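Local coordinates for sensor protein kinase WalK (Staphylococcus aureus, PDB 4YWZ) that is the essential sensor histidine kinase of the WalKR two-component system, whose extracellular domain probably senses outside signals and relays them across the membrane, at residues Q25-I30 with Y120-K125; N48-Y53 with I71-K76; G60-I65 with I134-K139. The protein carries 1 engineered substitution. All coordinates share one frame; numbering follows the deposited sequence.

Interaction 1: Q25-I30 with Y120-K125; sequences QLEISI and YNIPVK
Glu27 leans from the long helix 7-37 onto strand 114-126 and touches Ile122, Pro123, Val124 and Lys125. Its CG is anti to the backbone N (chi1 -179°), which sets this methylene 3.6 Å from Pro123 O, and a bend at chi2 (-91°) then turns CD toward the backbone N of Lys125. OE2 takes the Lys125 N-H on its anti lone pair, with OE2 to N at 3.1 Å and an almost straight bond (177°). Apolar groups close in around the stem of the glutamate: Ile122 CD1 reaches Glu27 CB at 4.0 Å, and Val124 CG2 lies 4.1 Å from Glu27 CG. One turn later, Ile30 CG2 meets Val124 CG1 at 3.9 Å, the two side chains crossing at about a right angle. Past this buried patch the contact thins out. Partly exposed Lys125 brings little beyond its backbone; its extended chain leads away from the helix, and NZ is hydrogen-bonded to Gly99 O. Helix and strand run at a small angle, the N-terminal helix lying against the sheet as in other Cache domains. The backbone N-H on OE2 and the salt bridge from Lys24 to OE1 would favour a charged carboxylate, although the nearby Glu31 probably opposes this.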
loop_
_atom_site.group_PDB
_atom_site.type_symbol
_atom_site.label_atom_id
_atom_site.label_comp_id
_atom_site.label_asym_id
_atom_site.label_seq_id
_atom_site.Cartn_x
_atom_site.Cartn_y
_atom_site.Cartn_z
ATOM N N GLN A 25 1.124 -12.212 -10.637
ATOM C CA GLN A 25 0.255 -13.291 -10.322
ATOM C C GLN A 25 -1.005 -13.303 -11.169
ATOM O O GLN A 25 -1.496 -14.365 -11.541
ATOM C CB GLN A 25 -0.040 -13.265 -8.753
ATOM C CG GLN A 25 -0.623 -14.586 -8.317
ATOM C CD GLN A 25 0.379 -15.680 -8.356
ATOM O OE1 GLN A 25 1.532 -15.475 -7.983
ATOM N NE2 GLN A 25 0.013 -16.768 -8.994
ATOM N N LEU A 26 -1.570 -12.142 -11.546
ATOM C CA LEU A 26 -2.642 -12.114 -12.477
ATOM C C LEU A 26 -2.214 -12.722 -13.842
ATOM O O LEU A 26 -2.992 -13.466 -14.461
ATOM C CB LEU A 26 -3.117 -10.676 -12.685
ATOM C CG LEU A 26 -4.206 -10.369 -13.704
ATOM C CD1 LEU A 26 -5.395 -11.222 -13.517
ATOM C CD2 LEU A 26 -4.580 -8.860 -13.711
ATOM N N GLU A 27 -1.022 -12.344 -14.254
ATOM C CA GLU A 27 -0.516 -12.821 -15.576
ATOM C C GLU A 27 -0.409 -14.355 -15.562
ATOM O O GLU A 27 -0.884 -15.054 -16.506
ATOM C CB GLU A 27 0.811 -12.201 -15.881
ATOM C CG GLU A 27 1.414 -12.607 -17.241
ATOM C CD GLU A 27 2.318 -13.800 -17.302
ATOM O OE1 GLU A 27 2.880 -14.170 -16.239
ATOM O OE2 GLU A 27 2.416 -14.430 -18.476
ATOM N N ILE A 28 0.128 -14.874 -14.461
ATOM C CA ILE A 28 0.274 -16.350 -14.282
ATOM C C ILE A 28 -1.077 -17.013 -14.249
ATOM O O ILE A 28 -1.346 -18.083 -14.875
ATOM C CB ILE A 28 1.089 -16.683 -12.997
ATOM C CG1 ILE A 28 2.551 -16.290 -13.154
ATOM C CG2 ILE A 28 0.866 -18.174 -12.625
ATOM C CD1 ILE A 28 3.326 -16.297 -11.845
ATOM N N SER A 29 -2.047 -16.401 -13.571
ATOM C CA SER A 29 -3.393 -16.898 -13.551
ATOM C C SER A 29 -4.074 -17.006 -14.910
ATOM O O SER A 29 -4.738 -18.003 -15.184
ATOM C CB SER A 29 -4.344 -16.081 -12.549
ATOM O OG SER A 29 -3.682 -16.043 -11.249
ATOM N N ILE A 30 -3.950 -15.973 -15.751
ATOM C CA ILE A 30 -4.498 -15.939 -17.026
ATOM C C ILE A 30 -3.799 -17.019 -17.902
ATOM O O ILE A 30 -4.493 -17.773 -18.631
ATOM C CB ILE A 30 -4.387 -14.500 -17.673
ATOM C CG1 ILE A 30 -5.329 -13.546 -16.940
ATOM C CG2 ILE A 30 -4.756 -14.579 -19.144
ATOM C CD1 ILE A 30 -5.139 -12.106 -17.434
ATOM N N TYR A 120 1.454 0.586 -15.836
ATOM C CA TYR A 120 2.299 -0.652 -15.914
ATOM C C TYR A 120 1.629 -1.564 -16.909
ATOM O O TYR A 120 0.450 -1.914 -16.846
ATOM C CB TYR A 120 2.398 -1.271 -14.542
ATOM C CG TYR A 120 3.221 -2.543 -14.509
ATOM C CD1 TYR A 120 4.567 -2.433 -14.604
ATOM C CD2 TYR A 120 2.631 -3.765 -14.373
ATOM C CE1 TYR A 120 5.389 -3.578 -14.582
ATOM C CE2 TYR A 120 3.388 -4.920 -14.336
ATOM C CZ TYR A 120 4.738 -4.796 -14.490
ATOM O OH TYR A 120 5.579 -5.957 -14.447
ATOM N N ASN A 121 2.439 -2.078 -17.837
ATOM C CA ASN A 121 2.054 -3.084 -18.743
ATOM C C ASN A 121 2.914 -4.378 -18.524
ATOM O O ASN A 121 4.139 -4.310 -18.392
ATOM C CB ASN A 121 2.375 -2.643 -20.168
ATOM C CG ASN A 121 1.474 -1.557 -20.661
ATOM O OD1 ASN A 121 0.278 -1.758 -20.708
ATOM N ND2 ASN A 121 2.025 -0.455 -21.006
ATOM N N ILE A 122 2.189 -5.487 -18.457
ATOM C CA ILE A 122 2.830 -6.825 -18.433
ATOM C C ILE A 122 2.207 -7.702 -19.489
ATOM O O ILE A 122 1.015 -7.933 -19.548
ATOM C CB ILE A 122 2.830 -7.490 -17.034
ATOM C CG1 ILE A 122 3.549 -8.862 -17.140
ATOM C CG2 ILE A 122 1.468 -7.579 -16.425
ATOM C CD1 ILE A 122 3.802 -9.533 -15.809
ATOM N N PRO A 123 3.058 -8.158 -20.429
ATOM C CA PRO A 123 2.511 -9.046 -21.436
ATOM C C PRO A 123 2.190 -10.424 -20.850
ATOM O O PRO A 123 2.918 -10.876 -19.978
ATOM C CB PRO A 123 3.683 -9.185 -22.468
ATOM C CG PRO A 123 4.920 -8.783 -21.811
ATOM C CD PRO A 123 4.470 -7.844 -20.666
ATOM N N VAL A 124 1.152 -11.033 -21.381
ATOM C CA VAL A 124 0.678 -12.373 -21.023
ATOM C C VAL A 124 1.269 -13.343 -22.044
ATOM O O VAL A 124 1.098 -13.121 -23.223
ATOM C CB VAL A 124 -0.822 -12.508 -20.919
ATOM C CG1 VAL A 124 -1.206 -13.909 -20.486
ATOM C CG2 VAL A 124 -1.380 -11.439 -19.969
ATOM N N LYS A 125 2.048 -14.323 -21.537
ATOM C CA LYS A 125 2.691 -15.355 -22.444
ATOM C C LYS A 125 2.108 -16.699 -22.150
ATOM O O LYS A 125 1.889 -17.064 -20.970
ATOM C CB LYS A 125 4.181 -15.394 -22.281
ATOM C CG LYS A 125 4.869 -14.102 -22.682
ATOM C CD LYS A 125 6.325 -14.195 -22.526
ATOM C CE LYS A 125 6.980 -12.953 -23.025
ATOM N NZ LYS A 125 8.443 -13.033 -22.797
#

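Interaction 2: N48-Y53 with I71-K76; sequences NLLSEY and IIATTK
Leu50 meets the strand end through two of its carbons, CD2 against Ala73 CB at 3.6 Å and CB against Thr75 CG2, also at 3.6 Å. The Thr75 methyl is pressed against helix backbone as well, with CG2 3.5 Å from Leu50 O and 3.8 Å from Ser51 N. Because Thr75 OG1 sits between its own N and carbonyl carbon (chi1 63°), CG2 is the branch that turns to the helix, while OG1 accepts from Ile62 N in the adjoining strand. At the partly exposed margin a water spans the two segments: it donates to Thr75 O at 2.8 Å and is hydrogen-bonded to Ser51 OG at 2.9 Å. The contact thus sets helix 46-54 over strand 71-74, an outermost strand of the antiparallel sheet with the 2-1-5-4-3 order of the PAS-like Cache fold. Two residues before Thr75 lies a classic beta bulge, Ile72 and Ala73 both facing Phe64, and in the next residue, Thr74, OG1 is hydrogen-bonded to Glu61 OE2 while O accepts from Gln47 NE2 of helix 46-54. Thr74 OG1 also accepts from Lys76 N at 3.0 Å, closing an ST turn. The helix turn that presents Leu50 and Ser51 is held by the backbone bond from Glu52 N to Asn48 O, beside which Asn48 ND2 makes a weak hydrogen bond to Glu52 OE2. Beyond Ser51 on the helix, Glu52 O accepts a hydrogen bond from Gln146 NE2 of the second subunit.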
loop_
_atom_site.group_PDB
_atom_site.type_symbol
_atom_site.label_atom_id
_atom_site.label_comp_id
_atom_site.label_asym_id
_atom_site.label_seq_id
_atom_site.Cartn_x
_atom_site.Cartn_y
_atom_site.Cartn_z
ATOM N N ASN A 48 -13.369 -12.077 -14.729
ATOM C CA ASN A 48 -13.408 -12.249 -13.304
ATOM C C ASN A 48 -12.046 -12.056 -12.690
ATOM O O ASN A 48 -11.933 -11.466 -11.606
ATOM C CB ASN A 48 -13.909 -13.681 -12.986
ATOM C CG ASN A 48 -13.796 -14.029 -11.540
ATOM O OD1 ASN A 48 -14.546 -13.488 -10.707
ATOM N ND2 ASN A 48 -12.791 -14.884 -11.191
ATOM N N LEU A 49 -10.970 -12.556 -13.352
ATOM C CA LEU A 49 -9.682 -12.391 -12.752
ATOM C C LEU A 49 -9.374 -10.882 -12.679
ATOM O O LEU A 49 -8.778 -10.414 -11.701
ATOM C CB LEU A 49 -8.624 -13.150 -13.576
ATOM C CG LEU A 49 -8.615 -14.672 -13.259
ATOM C CD1 LEU A 49 -7.827 -15.284 -14.449
ATOM C CD2 LEU A 49 -8.007 -14.976 -11.964
ATOM N N LEU A 50 -9.630 -10.185 -13.780
ATOM C CA LEU A 50 -9.316 -8.798 -13.835
ATOM C C LEU A 50 -10.002 -8.075 -12.707
ATOM O O LEU A 50 -9.389 -7.304 -11.966
ATOM C CB LEU A 50 -9.775 -8.151 -15.108
ATOM C CG LEU A 50 -8.826 -8.007 -16.270
ATOM C CD1 LEU A 50 -7.595 -8.892 -16.447
ATOM C CD2 LEU A 50 -9.524 -7.586 -17.565
ATOM N N SER A 51 -11.249 -8.363 -12.586
ATOM C CA SER A 51 -12.067 -7.699 -11.513
ATOM C C SER A 51 -11.647 -7.980 -10.085
ATOM O O SER A 51 -11.671 -7.020 -9.251
ATOM C CB SER A 51 -13.527 -8.092 -11.731
ATOM O OG SER A 51 -13.989 -7.357 -12.863
ATOM N N GLU A 52 -11.231 -9.216 -9.773
ATOM C CA GLU A 52 -10.717 -9.565 -8.445
ATOM C C GLU A 52 -9.518 -8.748 -8.122
ATOM O O GLU A 52 -9.355 -8.216 -7.031
ATOM C CB GLU A 52 -10.311 -11.009 -8.389
ATOM C CG GLU A 52 -11.475 -11.975 -8.357
ATOM C CD GLU A 52 -11.053 -13.438 -8.483
ATOM O OE1 GLU A 52 -9.853 -13.750 -8.649
ATOM O OE2 GLU A 52 -11.951 -14.292 -8.340
ATOM N N TYR A 53 -8.570 -8.670 -9.068
ATOM C CA TYR A 53 -7.394 -7.922 -8.865
ATOM C C TYR A 53 -7.587 -6.384 -8.695
ATOM O O TYR A 53 -6.787 -5.738 -7.923
ATOM C CB TYR A 53 -6.320 -8.280 -9.958
ATOM C CG TYR A 53 -5.630 -9.604 -9.685
ATOM C CD1 TYR A 53 -4.359 -9.637 -9.202
ATOM C CD2 TYR A 53 -6.244 -10.786 -9.933
ATOM C CE1 TYR A 53 -3.714 -10.841 -8.891
ATOM C CE2 TYR A 53 -5.619 -11.977 -9.615
ATOM C CZ TYR A 53 -4.353 -11.974 -9.161
ATOM O OH TYR A 53 -3.729 -13.176 -8.907
ATOM N N ILE A 71 -8.958 -3.993 -27.251
ATOM C CA ILE A 71 -9.372 -4.025 -25.866
ATOM C C ILE A 71 -10.449 -5.073 -25.701
ATOM O O ILE A 71 -11.555 -4.934 -26.240
ATOM C CB ILE A 71 -9.793 -2.677 -25.361
ATOM C CG1 ILE A 71 -8.626 -1.698 -25.451
ATOM C CG2 ILE A 71 -10.236 -2.754 -23.907
ATOM C CD1 ILE A 71 -8.972 -0.230 -25.386
ATOM N N ILE A 72 -10.144 -6.094 -24.916
ATOM C CA ILE A 72 -11.045 -7.266 -24.711
ATOM C C ILE A 72 -11.888 -7.075 -23.503
ATOM O O ILE A 72 -13.135 -7.458 -23.465
ATOM C CB ILE A 72 -10.186 -8.575 -24.591
ATOM C CG1 ILE A 72 -9.384 -8.875 -25.864
ATOM C CG2 ILE A 72 -11.050 -9.797 -24.265
ATOM C CD1 ILE A 72 -10.241 -8.862 -27.110
ATOM N N ALA A 73 -11.301 -6.499 -22.451
ATOM C CA ALA A 73 -11.979 -6.437 -21.157
ATOM C C ALA A 73 -11.386 -5.275 -20.379
ATOM O O ALA A 73 -10.215 -4.968 -20.502
ATOM C CB ALA A 73 -11.771 -7.701 -20.371
ATOM N N THR A 74 -12.254 -4.723 -19.527
ATOM C CA THR A 74 -11.893 -3.710 -18.561
ATOM C C THR A 74 -12.611 -3.965 -17.247
ATOM O O THR A 74 -13.717 -4.535 -17.205
ATOM C CB THR A 74 -12.237 -2.264 -19.026
ATOM O OG1 THR A 74 -11.910 -1.335 -17.978
ATOM C CG2 THR A 74 -13.706 -2.057 -19.420
ATOM N N THR A 75 -11.991 -3.501 -16.168
ATOM C CA THR A 75 -12.594 -3.522 -14.831
ATOM C C THR A 75 -13.440 -2.285 -14.501
ATOM O O THR A 75 -14.171 -2.319 -13.475
ATOM C CB THR A 75 -11.556 -3.621 -13.784
ATOM O OG1 THR A 75 -10.687 -2.467 -13.809
ATOM C CG2 THR A 75 -10.737 -4.862 -14.001
ATOM N N LYS A 76 -13.429 -1.297 -15.369
ATOM C CA LYS A 76 -14.135 -0.030 -15.171
ATOM C C LYS A 76 -15.387 0.051 -16.031
ATOM O O LYS A 76 -15.352 0.176 -17.280
ATOM C CB LYS A 76 -13.169 1.161 -15.344
ATOM C CG LYS A 76 -13.809 2.505 -15.110
ATOM C CD LYS A 76 -12.823 3.681 -14.946
ATOM C CE LYS A 76 -11.720 3.547 -13.926
ATOM N NZ LYS A 76 -12.034 3.560 -12.450
HETATM O O HOH W 1 -14.399 -4.627 -11.904
#

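Interaction 3: G60-I65 with I134-K139; sequences GEIRFI and IYIESK
Arg63 CG stands anti to its carbonyl carbon (chi1 -54°) and Tyr135 CG anti to its backbone N (chi1 166°); from directly paired positions, these torsions set the two side chains side by side. They belong to two adjacent inner strands of the antiparallel sheet of this Cache domain, where Arg63 and Tyr135 form a hydrogen-bonded pair. Tyr135 CE1 lies over one face of the guanidinium, 3.8 Å from Arg63 CZ and offset toward the rim, with the two planes 24° apart. Arg63 grips Glu61 side-on: NE reaches OE2 at 2.9 Å and NH2 reaches OE1, while OE2 is also hydrogen-bonded to Thr74 OG1. Tyr135 OH donates to the anti lone pair of Glu137 OE2 at 2.6 Å. That oxygen is also salt-bridged to Lys108, and OE1 is hydrogen-bonded to Tyr110 OH, whereas the link from OE2 to Arg63 NH2 is long and purely electrostatic. Glu61 and Glu137 would repel each other, yet a water donates to OE1 of both, which probably eases the repulsion. On the reverse face the contact is apolar, with Ile62 CG2 against Ile134 CG2 at 3.8 Å and Ile136 alongside, beneath helices 7-37 and 46-54. The ladder ends in a classic beta bulge at Gly60 and Glu61, where Glu137 O accepts two backbone hydrogen bonds, from Gly60 N at 2.7 Å and from Glu61 N at 3.3 Å.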
loop_
_atom_site.group_PDB
_atom_site.type_symbol
_atom_site.label_atom_id
_atom_site.label_comp_id
_atom_site.label_asym_id
_atom_site.label_seq_id
_atom_site.Cartn_x
_atom_site.Cartn_y
_atom_site.Cartn_z
ATOM N N GLY A 60 -6.545 1.560 -10.147
ATOM C CA GLY A 60 -7.619 2.314 -10.781
ATOM C C GLY A 60 -8.427 1.499 -11.779
ATOM O O GLY A 60 -9.635 1.365 -11.682
ATOM N N GLU A 61 -7.725 0.910 -12.741
ATOM C CA GLU A 61 -8.338 0.119 -13.809
ATOM C C GLU A 61 -7.334 -0.897 -14.339
ATOM O O GLU A 61 -6.153 -0.630 -14.296
ATOM C CB GLU A 61 -8.656 1.016 -14.943
ATOM C CG GLU A 61 -9.512 0.358 -16.054
ATOM C CD GLU A 61 -9.854 1.302 -17.227
ATOM O OE1 GLU A 61 -9.447 2.477 -17.268
ATOM O OE2 GLU A 61 -10.460 0.812 -18.188
ATOM N N ILE A 62 -7.830 -2.074 -14.712
ATOM C CA ILE A 62 -7.025 -3.051 -15.425
ATOM C C ILE A 62 -7.753 -3.260 -16.739
ATOM O O ILE A 62 -8.999 -3.449 -16.776
ATOM C CB ILE A 62 -6.860 -4.368 -14.678
ATOM C CG1 ILE A 62 -6.359 -4.145 -13.244
ATOM C CG2 ILE A 62 -5.949 -5.281 -15.514
ATOM C CD1 ILE A 62 -6.228 -5.430 -12.412
ATOM N N ARG A 63 -6.990 -3.350 -17.885
ATOM C CA ARG A 63 -7.540 -3.778 -19.176
ATOM C C ARG A 63 -6.716 -4.992 -19.644
ATOM O O ARG A 63 -5.533 -5.106 -19.364
ATOM C CB ARG A 63 -7.443 -2.733 -20.219
ATOM C CG ARG A 63 -8.082 -1.378 -19.802
ATOM C CD ARG A 63 -7.904 -0.248 -20.779
ATOM N NE ARG A 63 -8.458 0.989 -20.227
ATOM C CZ ARG A 63 -8.107 2.210 -20.621
ATOM N NH1 ARG A 63 -7.290 2.387 -21.698
ATOM N NH2 ARG A 63 -8.612 3.264 -19.972
ATOM N N PHE A 64 -7.374 -5.887 -20.348
ATOM C CA PHE A 64 -6.725 -6.940 -21.122
ATOM C C PHE A 64 -6.933 -6.659 -22.610
ATOM O O PHE A 64 -8.011 -6.392 -23.077
ATOM C CB PHE A 64 -7.224 -8.342 -20.745
ATOM C CG PHE A 64 -6.560 -9.442 -21.564
ATOM C CD1 PHE A 64 -5.300 -9.845 -21.291
ATOM C CD2 PHE A 64 -7.218 -9.945 -22.734
ATOM C CE1 PHE A 64 -4.628 -10.793 -22.109
ATOM C CE2 PHE A 64 -6.523 -10.866 -23.551
ATOM C CZ PHE A 64 -5.272 -11.297 -23.191
ATOM N N ILE A 65 -5.803 -6.622 -23.304
ATOM C CA ILE A 65 -5.643 -6.202 -24.683
ATOM C C ILE A 65 -5.010 -7.367 -25.467
ATOM O O ILE A 65 -3.993 -7.960 -25.032
ATOM C CB ILE A 65 -4.794 -4.927 -24.805
ATOM C CG1 ILE A 65 -5.498 -3.785 -24.045
ATOM C CG2 ILE A 65 -4.518 -4.613 -26.273
ATOM C CD1 ILE A 65 -4.521 -2.778 -23.613
ATOM N N ILE A 134 -1.602 -7.010 -20.189
ATOM C CA ILE A 134 -2.357 -6.480 -19.044
ATOM C C ILE A 134 -1.865 -5.034 -18.891
ATOM O O ILE A 134 -0.654 -4.780 -18.687
ATOM C CB ILE A 134 -2.014 -7.289 -17.744
ATOM C CG1 ILE A 134 -2.595 -8.703 -17.855
ATOM C CG2 ILE A 134 -2.488 -6.510 -16.490
ATOM C CD1 ILE A 134 -1.988 -9.667 -16.823
ATOM N N TYR A 135 -2.766 -4.054 -18.988
ATOM C CA TYR A 135 -2.508 -2.651 -18.798
ATOM C C TYR A 135 -3.167 -2.228 -17.467
ATOM O O TYR A 135 -4.328 -2.515 -17.259
ATOM C CB TYR A 135 -3.217 -1.908 -19.939
ATOM C CG TYR A 135 -3.367 -0.396 -19.794
ATOM C CD1 TYR A 135 -4.497 0.110 -19.232
ATOM C CD2 TYR A 135 -2.421 0.481 -20.302
ATOM C CE1 TYR A 135 -4.697 1.493 -19.134
ATOM C CE2 TYR A 135 -2.616 1.838 -20.265
ATOM C CZ TYR A 135 -3.764 2.334 -19.614
ATOM O OH TYR A 135 -3.988 3.704 -19.466
ATOM N N ILE A 136 -2.405 -1.599 -16.620
ATOM C CA ILE A 136 -2.854 -1.205 -15.285
ATOM C C ILE A 136 -2.594 0.279 -15.112
ATOM O O ILE A 136 -1.513 0.779 -15.350
ATOM C CB ILE A 136 -2.150 -1.977 -14.208
ATOM C CG1 ILE A 136 -2.438 -3.444 -14.336
ATOM C CG2 ILE A 136 -2.548 -1.464 -12.820
ATOM C CD1 ILE A 136 -1.649 -4.287 -13.378
ATOM N N GLU A 137 -3.659 1.004 -14.683
ATOM C CA GLU A 137 -3.541 2.407 -14.128
ATOM C C GLU A 137 -3.633 2.264 -12.607
ATOM O O GLU A 137 -4.608 1.679 -12.070
ATOM C CB GLU A 137 -4.643 3.348 -14.619
ATOM C CG GLU A 137 -4.542 3.644 -16.079
ATOM C CD GLU A 137 -5.647 4.620 -16.618
ATOM O OE1 GLU A 137 -6.451 5.122 -15.776
ATOM O OE2 GLU A 137 -5.718 4.691 -17.867
ATOM N N SER A 138 -2.564 2.698 -11.943
ATOM C CA SER A 138 -2.453 2.582 -10.484
ATOM C C SER A 138 -2.347 3.951 -9.875
ATOM O O SER A 138 -1.763 4.903 -10.423
ATOM C CB SER A 138 -1.332 1.611 -10.151
ATOM O OG SER A 138 -0.106 2.140 -10.450
ATOM N N LYS A 139 -2.902 4.032 -8.656
ATOM C CA LYS A 139 -3.097 5.325 -7.965
ATOM C C LYS A 139 -1.879 5.769 -7.194
ATOM O O LYS A 139 -1.892 6.027 -5.947
ATOM C CB LYS A 139 -4.301 5.181 -7.066
ATOM C CG LYS A 139 -5.621 4.889 -7.736
ATOM C CD LYS A 139 -6.726 4.714 -6.749
ATOM C CE LYS A 139 -7.991 4.366 -7.482
ATOM N NZ LYS A 139 -9.228 4.218 -6.638
HETATM O O HOH W 2 -8.974 4.429 -15.621
HETATM O O HOH W 3 -5.521 4.835 -21.668
#

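Interaction 3 lies nearest the middle of the chain and joins two inner strands of the sheet, whereas interactions 1 and 2 lay helices on the same sheet face, that of Ile62, Ile134 and Ile136. All three are largely buried, but their chemistry differs. Interaction 3 rests on a backbone ladder and a charged network, interaction 1 combines one carboxylate to N-H bond with apolar packing, and interaction 2 rests on methyl packing with a water at its margin. Strand 129-138 bonds to strand 114-126 of interaction 1, and strand 59-66 to strand 71-74 of interaction 2. The two helices also meet, Leu26 CD1 packing on Leu49 CB at 3.8 Å.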